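Long-range contact in demethyldecarbamoylnovobiocin O-methyltransferase (Streptomyces caeruleus, PDB 2WK1), which transfers a methyl group from S-adenosyl-L-methionine to the 4-hydroxyl of the noviose sugar in the penultimate step of novobiocin biosynthesis: residues R214-L219 with I241-M246. Sequence-based numbering, arbitrary orientation.
Sequences RMDGDL and IVDDYM. With SAH (S-adenosyl-L-homocysteine), chain B; EDO (1,2-ethanediol), chain F.
R214 and D243 meet through a salt bridge that shows how the C-terminal ends of two neighbouring parallel strands can build an acidic site. NH2 of R214 reaches OD1 of D243 at 2.7 Å in a nearly straight bond (172°), using the oxygen's anti lone pair. OD1 sits at the guanidinium edge, close to its plane, while the carboxylate is turned 73° from that plane. With CG anti to its backbone N and the chain extended to NE, R214 passes obliquely over CG2 of I241 before its guanidinium edge reaches both acids. NH1 bonds OD2 of D216 at 3.1 Å, approaching from above that carboxylate's plane; E112 is a second acidic partner of NH1, R90 a second salt-bridge partner of D243 OD1. The carboxylates of D216 and D243 are stacked, their planes 22° apart, with OD1 of D216 3.1 Å from OD2 of D243. A water lies near OD2 of both, with more acceptors around it than protons to give.

The strands pair by M215 N to I241 O (2.8 Å) and D243 N to M215 O (3.0 Å). On the sheet face opposite R214 and I241, M215 and V242 lie side by side, CE against CG2, beside helix 220-230.

The amino group of S-adenosyl-L-homocysteine donates to OD2 of D216 (2.8 Å), tying the spent methyl donor to the network. D216, D243 and D244 are predicted magnesium ligands, though no metal is bound here; R214 and R90 probably offset the like charges of the stacked carboxylates, whose closeness is consistent with a cation site.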
loop_
_atom_site.group_PDB
_atom_site.type_symbol
_atom_site.label_atom_id
_atom_site.label_comp_id
_atom_site.label_asym_id
_atom_site.label_seq_id
_atom_site.Cartn_x
_atom_site.Cartn_y
_atom_site.Cartn_z
ATOM N N ARG A 214 -0.296 -19.061 -13.975
ATOM C CA ARG A 214 -1.562 -18.352 -13.713
ATOM C C ARG A 214 -2.099 -17.840 -15.039
ATOM O O ARG A 214 -1.408 -17.140 -15.756
ATOM C CB ARG A 214 -1.408 -17.232 -12.706
ATOM C CG ARG A 214 -2.763 -16.618 -12.354
ATOM C CD ARG A 214 -2.700 -15.557 -11.244
ATOM N NE ARG A 214 -3.999 -15.475 -10.603
ATOM C CZ ARG A 214 -5.070 -14.907 -11.156
ATOM N NH1 ARG A 214 -4.938 -14.148 -12.231
ATOM N NH2 ARG A 214 -6.250 -15.074 -10.610
ATOM N N MET A 215 -3.315 -18.230 -15.368
ATOM C CA MET A 215 -3.945 -17.915 -16.640
ATOM C C MET A 215 -5.070 -16.931 -16.418
ATOM O O MET A 215 -6.002 -17.217 -15.648
ATOM C CB MET A 215 -4.466 -19.193 -17.291
ATOM C CG MET A 215 -3.413 -20.297 -17.414
ATOM S SD MET A 215 -3.931 -21.599 -18.510
ATOM C CE MET A 215 -5.419 -22.070 -17.714
ATOM N N ASP A 216 -5.028 -15.797 -17.104
ATOM C CA ASP A 216 -6.042 -14.758 -16.972
ATOM C C ASP A 216 -6.165 -14.013 -18.294
ATOM O O ASP A 216 -6.027 -12.777 -18.345
ATOM C CB ASP A 216 -5.632 -13.800 -15.851
ATOM C CG ASP A 216 -6.790 -12.959 -15.301
ATOM O OD1 ASP A 216 -7.871 -12.880 -15.938
ATOM O OD2 ASP A 216 -6.606 -12.366 -14.204
ATOM N N GLY A 217 -6.435 -14.758 -19.350
ATOM C CA GLY A 217 -6.506 -14.204 -20.698
ATOM C C GLY A 217 -7.888 -14.054 -21.297
ATOM O O GLY A 217 -8.002 -13.710 -22.466
ATOM N N ASP A 218 -8.935 -14.332 -20.513
ATOM C CA ASP A 218 -10.344 -14.017 -20.836
ATOM C C ASP A 218 -11.050 -14.729 -21.995
ATOM O O ASP A 218 -12.262 -14.738 -22.004
ATOM C CB ASP A 218 -10.522 -12.500 -21.014
ATOM C CG ASP A 218 -10.567 -11.744 -19.697
ATOM O OD1 ASP A 218 -11.156 -12.240 -18.700
ATOM O OD2 ASP A 218 -9.996 -10.643 -19.660
ATOM N N LEU A 219 -10.314 -15.317 -22.935
ATOM C CA LEU A 219 -10.894 -15.946 -24.128
ATOM C C LEU A 219 -10.576 -17.409 -24.227
ATOM O O LEU A 219 -9.570 -17.862 -23.686
ATOM C CB LEU A 219 -10.298 -15.308 -25.390
ATOM C CG LEU A 219 -10.434 -13.821 -25.602
ATOM C CD1 LEU A 219 -9.714 -13.414 -26.902
ATOM C CD2 LEU A 219 -11.882 -13.491 -25.624
ATOM N N ILE A 241 -3.404 -22.082 -12.202
ATOM C CA ILE A 241 -4.490 -21.252 -11.685
ATOM C C ILE A 241 -5.297 -20.703 -12.878
ATOM O O ILE A 241 -4.706 -20.145 -13.794
ATOM C CB ILE A 241 -3.962 -20.087 -10.829
ATOM C CG1 ILE A 241 -3.151 -20.576 -9.614
ATOM C CG2 ILE A 241 -5.096 -19.147 -10.451
ATOM C CD1 ILE A 241 -2.286 -19.517 -8.980
ATOM N N VAL A 242 -6.611 -20.853 -12.836
ATOM C CA VAL A 242 -7.511 -20.368 -13.877
ATOM C C VAL A 242 -8.336 -19.254 -13.251
ATOM O O VAL A 242 -9.199 -19.508 -12.387
ATOM C CB VAL A 242 -8.456 -21.480 -14.372
ATOM C CG1 VAL A 242 -9.285 -20.979 -15.494
ATOM C CG2 VAL A 242 -7.678 -22.757 -14.743
ATOM N N ASP A 243 -8.115 -18.025 -13.685
ATOM C CA ASP A 243 -8.736 -16.878 -13.060
ATOM C C ASP A 243 -10.248 -16.871 -13.168
ATOM O O ASP A 243 -10.938 -16.536 -12.200
ATOM C CB ASP A 243 -8.197 -15.585 -13.676
ATOM C CG ASP A 243 -8.833 -14.355 -13.061
ATOM O OD1 ASP A 243 -8.382 -13.989 -11.941
ATOM O OD2 ASP A 243 -9.793 -13.802 -13.664
ATOM N N ASP A 244 -10.737 -17.182 -14.363
ATOM C CA ASP A 244 -12.133 -16.926 -14.777
ATOM C C ASP A 244 -12.599 -18.240 -15.361
ATOM O O ASP A 244 -12.450 -18.486 -16.552
ATOM C CB ASP A 244 -12.158 -15.803 -15.851
ATOM C CG ASP A 244 -13.536 -15.150 -16.065
ATOM O OD1 ASP A 244 -14.517 -15.496 -15.398
ATOM O OD2 ASP A 244 -13.605 -14.233 -16.922
ATOM N N TYR A 245 -13.097 -19.102 -14.501
ATOM C CA TYR A 245 -13.563 -20.432 -14.909
ATOM C C TYR A 245 -15.063 -20.565 -14.736
ATOM O O TYR A 245 -15.784 -20.929 -15.657
ATOM C CB TYR A 245 -12.847 -21.528 -14.091
ATOM C CG TYR A 245 -13.268 -22.957 -14.415
ATOM C CD1 TYR A 245 -12.709 -23.637 -15.485
ATOM C CD2 TYR A 245 -14.205 -23.620 -13.652
ATOM C CE1 TYR A 245 -13.093 -24.934 -15.800
ATOM C CE2 TYR A 245 -14.573 -24.918 -13.932
ATOM C CZ TYR A 245 -14.034 -25.567 -15.019
ATOM O OH TYR A 245 -14.429 -26.851 -15.291
ATOM N N MET A 246 -15.551 -20.344 -13.538
ATOM C CA MET A 246 -16.939 -20.679 -13.290
ATOM C C MET A 246 -17.930 -19.901 -14.127
ATOM O O MET A 246 -18.941 -20.480 -14.574
ATOM C CB MET A 246 -17.337 -20.146 -11.598
ATOM C CG MET A 246 -16.440 -20.920 -10.804
ATOM S SD MET A 246 -17.113 -20.680 -9.232
ATOM C CE MET A 246 -15.597 -21.239 -8.281
HETATM N N SAH B . -4.390 -10.730 -14.148
HETATM C CA SAH B . -4.820 -9.295 -14.269
HETATM C CB SAH B . -6.079 -9.196 -15.133
HETATM C CG SAH B . -5.866 -9.618 -16.580
HETATM S SD SAH B . -7.024 -8.799 -17.684
HETATM C C SAH B . -4.937 -8.661 -12.911
HETATM O O SAH B . -5.643 -7.657 -12.755
HETATM O OXT SAH B . -4.252 -9.092 -11.994
HETATM C "C5'" SAH B . -6.781 -9.732 -19.207
HETATM C "C4'" SAH B . -5.397 -9.477 -19.842
HETATM O "O4'" SAH B . -5.162 -10.502 -20.839
HETATM C "C3'" SAH B . -5.237 -8.118 -20.523
HETATM O "O3'" SAH B . -4.107 -7.388 -20.012
HETATM C "C2'" SAH B . -5.069 -8.495 -22.011
HETATM O "O2'" SAH B . -4.226 -7.623 -22.765
HETATM C "C1'" SAH B . -4.476 -9.907 -21.946
HETATM N N9 SAH B . -4.740 -10.799 -23.078
HETATM C C8 SAH B . -5.884 -11.506 -23.265
HETATM N N7 SAH B . -5.763 -12.338 -24.329
HETATM C C5 SAH B . -4.504 -12.171 -24.806
HETATM C C6 SAH B . -3.720 -12.772 -25.857
HETATM N N6 SAH B . -4.255 -13.692 -26.641
HETATM N N1 SAH B . -2.454 -12.368 -26.008
HETATM C C2 SAH B . -1.889 -11.464 -25.189
HETATM N N3 SAH B . -2.537 -10.852 -24.191
HETATM C C4 SAH B . -3.820 -11.205 -23.967
HETATM C C1 EDO F . -7.598 -18.415 -18.360
HETATM O O1 EDO F . -6.926 -17.699 -19.462
HETATM C C2 EDO F . -9.074 -18.045 -18.114
HETATM O O2 EDO F . -9.182 -17.158 -16.975
HETATM O O HOH W 1 -9.278 -11.128 -13.745
HETATM O O HOH W 2 -13.771 -13.628 -19.838
#